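Local coordinates for putative uncharacterized protein PH0242 (Pyrococcus horikoshii, PDB 3VU1) that is the C-terminal globular domain of AglB, an archaeal member of the oligosaccharyltransferase family, built mainly of beta sheets and carrying a calcium ion, at residues Y390-F395 with R470-F475; F420-L425 with A442-N447; H277-Y282 with V327-P332. All blocks are in the same frame, centred on the assembly; numbering follows the deposited sequence.

Contact 1 (Y390-F395 with R470-F475); sequences YLRATF and RVEPVF
Y390 to T394 run antiparallel to V474 to R470, with the local strand axes 4.6 Å apart at their closest and their directions 142° apart. Hydrogen-bonded pairs Y390-V474, R392-E472 and T394-R470 alternate with the non-hydrogen-bonded pairs L391-P473 and A393-V471; P473, whose nitrogen carries no hydrogen, fits this second kind of site. Each hydrogen-bonded pair closes with two main-chain bonds, among them R392 N to E472 O at 2.8 Å. The pairing joins strands 385-401 and 464-487 of a large antiparallel sheet, both segments falling in the Peripheral 2 domain, and strand 412-431 flanks 385-401 on its other edge. On the face bearing R392 and T394, the side chains of R392 and E472 lie alongside each other. NH2 of R392 forms a salt bridge with OE2 of E472 at 3.2 Å, in the guanidinium plane but above that of the carboxylate. CG2 of V474 sits over the centre of the guanidinium, 3.5 Å from R392 CZ, while S81 O takes a hydrogen bond from NH1. A bend at chi3 (54°) directs R392 NE to a water that also binds R392 O, T394 OG1 and E472 OE2. Across the sheet, A393 and V471 pack on I449 of helix 448-460.

Contact 2 (F420-L425 with A442-N447); sequences FFITKL and AEMPKN
I422 and P445 make the close part of this contact: CG2 of the isoleucine reaches CD of the proline ring at 3.7 Å, and the two side chains slant across each other. CG2, anti to the backbone N of I422, points to the proline, while the other branch brings CD1 to 4.4 Å from SD of M444. M444 is buried, and its side chain also packs on L391, V471 and M367. At the far end of the contact a single methyl does the work, CD2 of L425 lying 3.9 Å from CB of the buried A442. Between these two patches the fit is slacker. The CA atoms of T423 and M444 are 7.6 Å apart, and T423 offers CG2 to the carbonyl O of E443 at 3.8 Å; that methyl stands between the backbone N and the carbonyl carbon, the crowded position, with OG1 anti to N (chi1 -175°). E443 is exposed and meets T423 through its carbonyl O; its side chain stays 6.0 Å or more from 420-425. No hydrogen bond spans the two segments, although their touching parts run roughly antiparallel, 153° apart. Strand 434-443 instead finds its backbone partner in strand 372-381, with A442 bonded to G373, while strand 412-431 is bonded to strand 385-401. The usual alternation of side chains is broken here: both I422 and T423 point their CB atoms toward 442-447. They stand opposite a single residue, L391, and I422 has a helix-like backbone (psi -53°), the geometry of a classic beta bulge in an antiparallel sheet.

Contact 3 (H277-Y282 with V327-P332); sequences HTLRLY and VNVTLP
Main-chain hydrogen bonds between H277 and V329 and between L279 and V327 hold these segments together as an antiparallel pair. Each residue pair is closed twice: H277 N reaches V329 O at 2.9 Å, and V327 N reaches L279 O at 2.8 Å, with the return bonds completing the two rings. T278 and N328 form the non-hydrogen-bonded pair between them, and there the CA atoms come to 4.6 Å. Weaker CA-H...O contacts fill the same gap, from N328 CA to H277 O and from T278 CA to V327 O, the latter at 3.4 Å. The strand directions differ by 135°, a strong twist; three pairs fall within the two segments, and the pairing continues with L281 and I325. Apolar contacts gather on the face of H277, L279, V327 and V329. CD1 of L279 meets CG1 of V329 at 3.9 Å, the two side chains slanting past each other. CG2 of V327 stands between its backbone N and carbonyl carbon (CG1 chi1 -60°), and from there it touches both CB of L279, at 4.0 Å, and CD1 of L281, at 3.9 Å; the L281 and V327 side chains cross at about a right angle. CD1 of L331 approaches CD2 of the H277 ring at 3.9 Å. Polar contacts of that ring lie beyond the two segments: ND1 is hydrogen-bonded to D260 and NE2 to the carbonyl O of S273, which fixes its rotation and may favour the protonated form. V327 and V329 also pack on V311, and L279 on F339. Strand 325-331 is an outermost strand, within this chain, of a four-stranded antiparallel sheet in the Peripheral 1 domain, whose apolar face packs on strands 304-314 and 336-356 of another sheet, consistent with a beta sandwich.

Followed from the N terminus, the chain first closes contact 3, where 327-332 returns to 277-282 after 44 residues, 29 of them in strands, within the Peripheral 1 domain. Only later does strand 385-401 open contact 1, and before that contact closes at 470-475 the chain runs through both segments of contact 2, which therefore lies within the longer excursion. Contacts 1 and 2 share a neighbourhood, their centres 9 Å apart, and meet through the pairing of strands 385-401 and 412-431, where L391 and A393 face I422 and F420. Contact 3 stands apart, its nearest atoms about 25 Å from either, so it ties strands within one region, and contacts 1 and 2 within another.

Contact 1 (Y390-F395 with R470-F475)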
loop_
_atom_site.group_PDB
_atom_site.type_symbol
_atom_site.label_atom_id
_atom_site.label_comp_id
_atom_site.label_asym_id
_atom_site.label_seq_id
_atom_site.Cartn_x
_atom_site.Cartn_y
_atom_site.Cartn_z
ATOM N N TYR A 390 -3.050 11.080 22.001
ATOM C CA TYR A 390 -4.075 10.131 22.417
ATOM C C TYR A 390 -3.476 8.796 22.814
ATOM O O TYR A 390 -2.309 8.501 22.508
ATOM C CB TYR A 390 -5.076 9.846 21.290
ATOM C CG TYR A 390 -5.949 10.989 20.869
ATOM C CD1 TYR A 390 -5.443 12.027 20.076
ATOM C CD2 TYR A 390 -7.291 11.025 21.228
ATOM C CE1 TYR A 390 -6.252 13.072 19.673
ATOM C CE2 TYR A 390 -8.096 12.070 20.833
ATOM C CZ TYR A 390 -7.577 13.084 20.060
ATOM O OH TYR A 390 -8.384 14.123 19.671
ATOM N N LEU A 391 -4.299 7.980 23.467
ATOM C CA LEU A 391 -4.010 6.571 23.559
ATOM C C LEU A 391 -4.927 5.918 22.554
ATOM O O LEU A 391 -6.146 6.162 22.567
ATOM C CB LEU A 391 -4.255 6.009 24.965
ATOM C CG LEU A 391 -3.337 6.423 26.134
ATOM C CD1 LEU A 391 -3.652 5.514 27.321
ATOM C CD2 LEU A 391 -1.844 6.376 25.809
ATOM N N ARG A 392 -4.329 5.100 21.684
ATOM C CA ARG A 392 -5.041 4.487 20.577
ATOM C C ARG A 392 -4.987 2.988 20.682
ATOM O O ARG A 392 -3.931 2.424 20.939
ATOM C CB ARG A 392 -4.458 4.922 19.215
ATOM C CG ARG A 392 -5.430 4.670 18.061
ATOM C CD ARG A 392 -4.768 4.799 16.707
ATOM N NE ARG A 392 -3.588 3.942 16.617
ATOM C CZ ARG A 392 -2.569 4.135 15.787
ATOM N NH1 ARG A 392 -2.550 5.168 14.947
ATOM N NH2 ARG A 392 -1.556 3.304 15.824
ATOM N N ALA A 393 -6.125 2.345 20.463
ATOM C CA ALA A 393 -6.149 0.887 20.412
ATOM C C ALA A 393 -6.153 0.391 18.968
ATOM O O ALA A 393 -6.766 1.034 18.086
ATOM C CB ALA A 393 -7.361 0.335 21.165
ATOM N N THR A 394 -5.477 -0.747 18.742
ATOM C CA THR A 394 -5.527 -1.430 17.458
ATOM C C THR A 394 -5.756 -2.900 17.735
ATOM O O THR A 394 -4.954 -3.528 18.424
ATOM C CB THR A 394 -4.231 -1.258 16.622
ATOM O OG1 THR A 394 -3.931 0.127 16.445
ATOM C CG2 THR A 394 -4.386 -1.860 15.238
ATOM N N PHE A 395 -6.859 -3.430 17.204
ATOM C CA PHE A 395 -7.141 -4.862 17.221
ATOM C C PHE A 395 -6.929 -5.451 15.830
ATOM O O PHE A 395 -7.611 -5.076 14.862
ATOM C CB PHE A 395 -8.604 -5.119 17.601
ATOM C CG PHE A 395 -8.909 -4.936 19.055
ATOM C CD1 PHE A 395 -9.221 -6.039 19.844
ATOM C CD2 PHE A 395 -8.918 -3.673 19.631
ATOM C CE1 PHE A 395 -9.521 -5.885 21.188
ATOM C CE2 PHE A 395 -9.209 -3.513 20.980
ATOM C CZ PHE A 395 -9.506 -4.619 21.757
ATOM N N ARG A 470 -2.955 -3.647 20.459
ATOM C CA ARG A 470 -1.939 -2.670 20.806
ATOM C C ARG A 470 -2.563 -1.483 21.489
ATOM O O ARG A 470 -3.714 -1.109 21.193
ATOM C CB ARG A 470 -1.230 -2.173 19.554
ATOM C CG ARG A 470 -0.580 -3.288 18.788
ATOM C CD ARG A 470 0.278 -2.741 17.694
ATOM N NE ARG A 470 1.044 -3.816 17.097
ATOM C CZ ARG A 470 2.255 -3.655 16.588
ATOM N NH1 ARG A 470 2.826 -2.454 16.607
ATOM N NH2 ARG A 470 2.877 -4.706 16.084
ATOM N N VAL A 471 -1.796 -0.876 22.384
ATOM C CA VAL A 471 -2.208 0.348 23.030
ATOM C C VAL A 471 -1.025 1.270 22.883
ATOM O O VAL A 471 0.058 0.986 23.395
ATOM C CB VAL A 471 -2.581 0.129 24.508
ATOM C CG1 VAL A 471 -2.854 1.457 25.201
ATOM C CG2 VAL A 471 -3.792 -0.790 24.589
ATOM N N GLU A 472 -1.233 2.367 22.160
ATOM C CA GLU A 472 -0.125 3.129 21.636
ATOM C C GLU A 472 -0.380 4.578 21.816
ATOM O O GLU A 472 -1.526 5.005 21.773
ATOM C CB GLU A 472 0.048 2.855 20.148
ATOM C CG GLU A 472 0.445 1.432 19.772
ATOM C CD GLU A 472 0.633 1.285 18.276
ATOM O OE1 GLU A 472 1.755 1.526 17.803
ATOM O OE2 GLU A 472 -0.340 0.935 17.578
ATOM N N PRO A 473 0.686 5.352 22.041
ATOM C CA PRO A 473 0.553 6.784 22.047
ATOM C C PRO A 473 0.610 7.296 20.605
ATOM O O PRO A 473 1.397 6.799 19.808
ATOM C CB PRO A 473 1.759 7.229 22.842
ATOM C CG PRO A 473 2.783 6.222 22.492
ATOM C CD PRO A 473 2.033 4.928 22.430
ATOM N N VAL A 474 -0.255 8.247 20.273
ATOM C CA VAL A 474 -0.415 8.721 18.902
ATOM C C VAL A 474 -0.575 10.237 18.964
ATOM O O VAL A 474 -1.395 10.753 19.746
ATOM C CB VAL A 474 -1.648 8.053 18.211
ATOM C CG1 VAL A 474 -1.996 8.725 16.897
ATOM C CG2 VAL A 474 -1.395 6.578 17.965
ATOM N N PHE A 475 0.224 10.937 18.155
ATOM C CA PHE A 475 0.163 12.389 18.065
ATOM C C PHE A 475 -0.645 12.793 16.855
ATOM O O PHE A 475 -0.250 12.483 15.741
ATOM C CB PHE A 475 1.562 12.969 17.974
ATOM C CG PHE A 475 2.356 12.806 19.226
ATOM C CD1 PHE A 475 3.028 11.607 19.501
ATOM C CD2 PHE A 475 2.431 13.847 20.155
ATOM C CE1 PHE A 475 3.774 11.455 20.678
ATOM C CE2 PHE A 475 3.160 13.694 21.344
ATOM C CZ PHE A 475 3.836 12.497 21.599
HETATM O O HOH W 1 -2.787 1.504 18.357
#

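Contact 2 (F420-L425 with A442-N447)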
loop_
_atom_site.group_PDB
_atom_site.type_symbol
_atom_site.label_atom_id
_atom_site.label_comp_id
_atom_site.label_asym_id
_atom_site.label_seq_id
_atom_site.Cartn_x
_atom_site.Cartn_y
_atom_site.Cartn_z
ATOM N N PHE A 420 -9.228 2.593 17.349
ATOM C CA PHE A 420 -10.073 3.580 17.982
ATOM C C PHE A 420 -9.279 4.297 19.034
ATOM O O PHE A 420 -8.338 3.742 19.600
ATOM C CB PHE A 420 -11.395 2.995 18.531
ATOM C CG PHE A 420 -11.241 1.893 19.560
ATOM C CD1 PHE A 420 -11.253 0.546 19.175
ATOM C CD2 PHE A 420 -11.139 2.190 20.929
ATOM C CE1 PHE A 420 -11.148 -0.474 20.138
ATOM C CE2 PHE A 420 -11.019 1.170 21.887
ATOM C CZ PHE A 420 -11.033 -0.166 21.498
ATOM N N PHE A 421 -9.634 5.554 19.261
ATOM C CA PHE A 421 -8.990 6.366 20.280
ATOM C C PHE A 421 -9.610 6.107 21.643
ATOM O O PHE A 421 -10.804 6.304 21.833
ATOM C CB PHE A 421 -9.059 7.835 19.895
ATOM C CG PHE A 421 -8.212 8.166 18.708
ATOM C CD1 PHE A 421 -8.790 8.528 17.504
ATOM C CD2 PHE A 421 -6.816 8.072 18.783
ATOM C CE1 PHE A 421 -7.991 8.816 16.401
ATOM C CE2 PHE A 421 -6.012 8.358 17.682
ATOM C CZ PHE A 421 -6.604 8.734 16.491
ATOM N N ILE A 422 -8.789 5.635 22.580
ATOM C CA ILE A 422 -9.245 5.277 23.927
ATOM C C ILE A 422 -9.478 6.553 24.738
ATOM O O ILE A 422 -10.554 6.750 25.279
ATOM C CB ILE A 422 -8.226 4.368 24.657
ATOM C CG1 ILE A 422 -7.943 3.101 23.851
ATOM C CG2 ILE A 422 -8.713 3.995 26.054
ATOM C CD1 ILE A 422 -6.523 2.610 24.042
ATOM N N THR A 423 -8.469 7.423 24.794
ATOM C CA THR A 423 -8.539 8.620 25.599
ATOM C C THR A 423 -7.553 9.656 25.086
ATOM O O THR A 423 -6.499 9.310 24.539
ATOM C CB THR A 423 -8.223 8.326 27.083
ATOM O OG1 THR A 423 -8.427 9.514 27.846
ATOM C CG2 THR A 423 -6.752 7.890 27.281
ATOM N N LYS A 424 -7.902 10.925 25.283
ATOM C CA LYS A 424 -7.067 12.053 24.911
ATOM C C LYS A 424 -6.222 12.377 26.115
ATOM O O LYS A 424 -6.738 12.425 27.206
ATOM C CB LYS A 424 -7.963 13.237 24.576
ATOM C CG LYS A 424 -7.308 14.322 23.749
ATOM C CD LYS A 424 -8.417 15.224 23.243
ATOM C CE LYS A 424 -7.909 16.250 22.256
ATOM N NZ LYS A 424 -8.974 17.245 21.956
ATOM N N LEU A 425 -4.925 12.577 25.939
ATOM C CA LEU A 425 -4.056 12.786 27.094
ATOM C C LEU A 425 -3.646 14.227 27.282
ATOM O O LEU A 425 -3.339 14.633 28.400
ATOM C CB LEU A 425 -2.797 11.914 27.033
ATOM C CG LEU A 425 -2.843 10.390 27.090
ATOM C CD1 LEU A 425 -1.421 9.852 26.995
ATOM C CD2 LEU A 425 -3.533 9.877 28.340
ATOM N N ALA A 442 -1.341 9.760 32.734
ATOM C CA ALA A 442 -2.119 8.891 31.856
ATOM C C ALA A 442 -3.073 7.953 32.591
ATOM O O ALA A 442 -2.661 7.222 33.491
ATOM C CB ALA A 442 -1.184 8.104 30.945
ATOM N N GLU A 443 -4.337 7.963 32.176
ATOM C CA GLU A 443 -5.369 7.127 32.776
ATOM C C GLU A 443 -5.976 6.154 31.738
ATOM O O GLU A 443 -6.656 6.565 30.794
ATOM C CB GLU A 443 -6.463 8.049 33.308
ATOM C CG GLU A 443 -7.004 7.791 34.710
ATOM C CD GLU A 443 -7.757 9.021 35.234
ATOM O OE1 GLU A 443 -7.296 9.657 36.216
ATOM O OE2 GLU A 443 -8.804 9.387 34.640
ATOM N N MET A 444 -5.740 4.864 31.907
ATOM C CA MET A 444 -6.453 3.876 31.103
ATOM C C MET A 444 -7.801 3.569 31.751
ATOM O O MET A 444 -7.849 3.099 32.893
ATOM C CB MET A 444 -5.652 2.572 30.971
ATOM C CG MET A 444 -4.575 2.567 29.900
ATOM S SD MET A 444 -5.202 2.466 28.209
ATOM C CE MET A 444 -5.798 0.786 28.068
ATOM N N PRO A 445 -8.903 3.825 31.033
ATOM C CA PRO A 445 -10.185 3.364 31.553
ATOM C C PRO A 445 -10.143 1.859 31.668
ATOM O O PRO A 445 -9.653 1.201 30.762
ATOM C CB PRO A 445 -11.173 3.753 30.453
ATOM C CG PRO A 445 -10.487 4.814 29.667
ATOM C CD PRO A 445 -9.029 4.487 29.728
ATOM N N LYS A 446 -10.614 1.301 32.771
ATOM C CA LYS A 446 -10.782 -0.155 32.842
ATOM C C LYS A 446 -11.867 -0.553 31.818
ATOM O O LYS A 446 -12.773 0.242 31.521
ATOM C CB LYS A 446 -11.065 -0.630 34.292
ATOM C CG LYS A 446 -12.374 -0.200 34.994
ATOM C CD LYS A 446 -12.890 1.228 34.721
ATOM C CE LYS A 446 -12.096 2.374 35.362
ATOM N NZ LYS A 446 -12.500 2.715 36.757
ATOM N N ASN A 447 -11.756 -1.738 31.229
ATOM C CA ASN A 447 -12.723 -2.163 30.190
ATOM C C ASN A 447 -12.570 -1.566 28.770
ATOM O O ASN A 447 -13.336 -1.943 27.869
ATOM C CB ASN A 447 -14.174 -1.923 30.638
ATOM C CG ASN A 447 -14.454 -2.456 32.017
ATOM O OD1 ASN A 447 -14.382 -3.666 32.253
ATOM N ND2 ASN A 447 -14.777 -1.553 32.947
#

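Contact 3 (H277-Y282 with V327-P332)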
loop_
_atom_site.group_PDB
_atom_site.type_symbol
_atom_site.label_atom_id
_atom_site.label_comp_id
_atom_site.label_asym_id
_atom_site.label_seq_id
_atom_site.Cartn_x
_atom_site.Cartn_y
_atom_site.Cartn_z
ATOM N N HIS A 277 -7.390 27.999 -14.321
ATOM C CA HIS A 277 -7.848 26.709 -14.767
ATOM C C HIS A 277 -9.080 26.302 -14.022
ATOM O O HIS A 277 -9.298 26.681 -12.861
ATOM C CB HIS A 277 -6.778 25.651 -14.518
ATOM C CG HIS A 277 -5.549 25.777 -15.382
ATOM N ND1 HIS A 277 -5.416 25.096 -16.558
ATOM C CD2 HIS A 277 -4.346 26.478 -15.182
ATOM C CE1 HIS A 277 -4.185 25.351 -17.090
ATOM N NE2 HIS A 277 -3.533 26.198 -16.247
ATOM N N THR A 278 -9.900 25.501 -14.671
ATOM C CA THR A 278 -10.928 24.794 -13.966
ATOM C C THR A 278 -10.574 23.330 -14.109
ATOM O O THR A 278 -10.434 22.815 -15.225
ATOM C CB THR A 278 -12.321 25.135 -14.506
ATOM O OG1 THR A 278 -12.656 26.440 -14.044
ATOM C CG2 THR A 278 -13.382 24.181 -13.972
ATOM N N LEU A 279 -10.402 22.670 -12.972
ATOM C CA LEU A 279 -9.857 21.320 -12.939
ATOM C C LEU A 279 -10.841 20.375 -12.285
ATOM O O LEU A 279 -11.560 20.751 -11.337
ATOM C CB LEU A 279 -8.538 21.313 -12.161
ATOM C CG LEU A 279 -7.420 22.249 -12.616
ATOM C CD1 LEU A 279 -6.291 22.212 -11.601
ATOM C CD2 LEU A 279 -6.915 21.859 -14.003
ATOM N N ARG A 280 -10.891 19.158 -12.810
ATOM C CA ARG A 280 -11.602 18.083 -12.181
ATOM C C ARG A 280 -10.557 17.118 -11.642
ATOM O O ARG A 280 -9.807 16.522 -12.433
ATOM C CB ARG A 280 -12.538 17.378 -13.165
ATOM C CG ARG A 280 -13.570 16.499 -12.453
ATOM C CD ARG A 280 -14.244 15.526 -13.397
ATOM N NE ARG A 280 -15.448 16.099 -13.986
ATOM C CZ ARG A 280 -15.848 15.887 -15.240
ATOM N NH1 ARG A 280 -15.154 15.131 -16.092
ATOM N NH2 ARG A 280 -16.953 16.453 -15.651
ATOM N N LEU A 281 -10.484 17.000 -10.310
ATOM C CA LEU A 281 -9.554 16.085 -9.630
ATOM C C LEU A 281 -10.194 14.741 -9.236
ATOM O O LEU A 281 -11.187 14.678 -8.485
ATOM C CB LEU A 281 -8.965 16.796 -8.421
ATOM C CG LEU A 281 -8.637 18.266 -8.736
ATOM C CD1 LEU A 281 -8.173 18.994 -7.489
ATOM C CD2 LEU A 281 -7.591 18.417 -9.835
ATOM N N TYR A 282 -9.647 13.662 -9.769
ATOM C CA TYR A 282 -10.147 12.321 -9.465
ATOM C C TYR A 282 -9.329 11.764 -8.310
ATOM O O TYR A 282 -8.130 11.529 -8.435
ATOM C CB TYR A 282 -10.028 11.408 -10.671
ATOM C CG TYR A 282 -10.976 11.731 -11.789
ATOM C CD1 TYR A 282 -10.756 12.847 -12.616
ATOM C CD2 TYR A 282 -12.091 10.917 -12.050
ATOM C CE1 TYR A 282 -11.621 13.145 -13.656
ATOM C CE2 TYR A 282 -12.964 11.206 -13.095
ATOM C CZ TYR A 282 -12.723 12.320 -13.890
ATOM O OH TYR A 282 -13.561 12.622 -14.928
ATOM N N VAL A 327 -12.322 22.244 -9.043
ATOM C CA VAL A 327 -11.741 23.422 -8.405
ATOM C C VAL A 327 -11.412 24.462 -9.449
ATOM O O VAL A 327 -11.294 24.129 -10.634
ATOM C CB VAL A 327 -10.467 23.115 -7.575
ATOM C CG1 VAL A 327 -10.763 22.132 -6.458
ATOM C CG2 VAL A 327 -9.326 22.610 -8.451
ATOM N N ASN A 328 -11.275 25.716 -9.000
ATOM C CA ASN A 328 -10.796 26.839 -9.823
ATOM C C ASN A 328 -9.550 27.444 -9.225
ATOM O O ASN A 328 -9.548 27.825 -8.070
ATOM C CB ASN A 328 -11.869 27.912 -9.938
ATOM C CG ASN A 328 -12.920 27.544 -10.941
ATOM O OD1 ASN A 328 -13.918 26.934 -10.599
ATOM N ND2 ASN A 328 -12.670 27.854 -12.206
ATOM N N VAL A 329 -8.487 27.548 -10.003
ATOM C CA VAL A 329 -7.226 27.984 -9.447
ATOM C C VAL A 329 -6.450 28.879 -10.408
ATOM O O VAL A 329 -6.447 28.659 -11.619
ATOM C CB VAL A 329 -6.378 26.760 -8.988
ATOM C CG1 VAL A 329 -5.985 25.846 -10.161
ATOM C CG2 VAL A 329 -5.159 27.204 -8.182
ATOM N N THR A 330 -5.798 29.896 -9.863
ATOM C CA THR A 330 -4.842 30.650 -10.644
ATOM C C THR A 330 -3.451 30.202 -10.227
ATOM O O THR A 330 -2.994 30.529 -9.123
ATOM C CB THR A 330 -4.990 32.172 -10.438
ATOM O OG1 THR A 330 -6.365 32.557 -10.637
ATOM C CG2 THR A 330 -4.098 32.916 -11.427
ATOM N N LEU A 331 -2.792 29.444 -11.102
ATOM C CA LEU A 331 -1.438 28.969 -10.847
ATOM C C LEU A 331 -0.374 29.986 -11.261
ATOM O O LEU A 331 -0.279 30.322 -12.431
ATOM C CB LEU A 331 -1.186 27.668 -11.617
ATOM C CG LEU A 331 -2.212 26.543 -11.493
ATOM C CD1 LEU A 331 -1.809 25.423 -12.415
ATOM C CD2 LEU A 331 -2.316 26.034 -10.065
ATOM N N PRO A 332 0.470 30.436 -10.314
ATOM C CA PRO A 332 1.562 31.323 -10.689
ATOM C C PRO A 332 2.592 30.545 -11.463
ATOM O O PRO A 332 2.567 29.312 -11.448
ATOM C CB PRO A 332 2.171 31.710 -9.345
ATOM C CG PRO A 332 1.914 30.536 -8.465
ATOM C CD PRO A 332 0.582 29.987 -8.908
#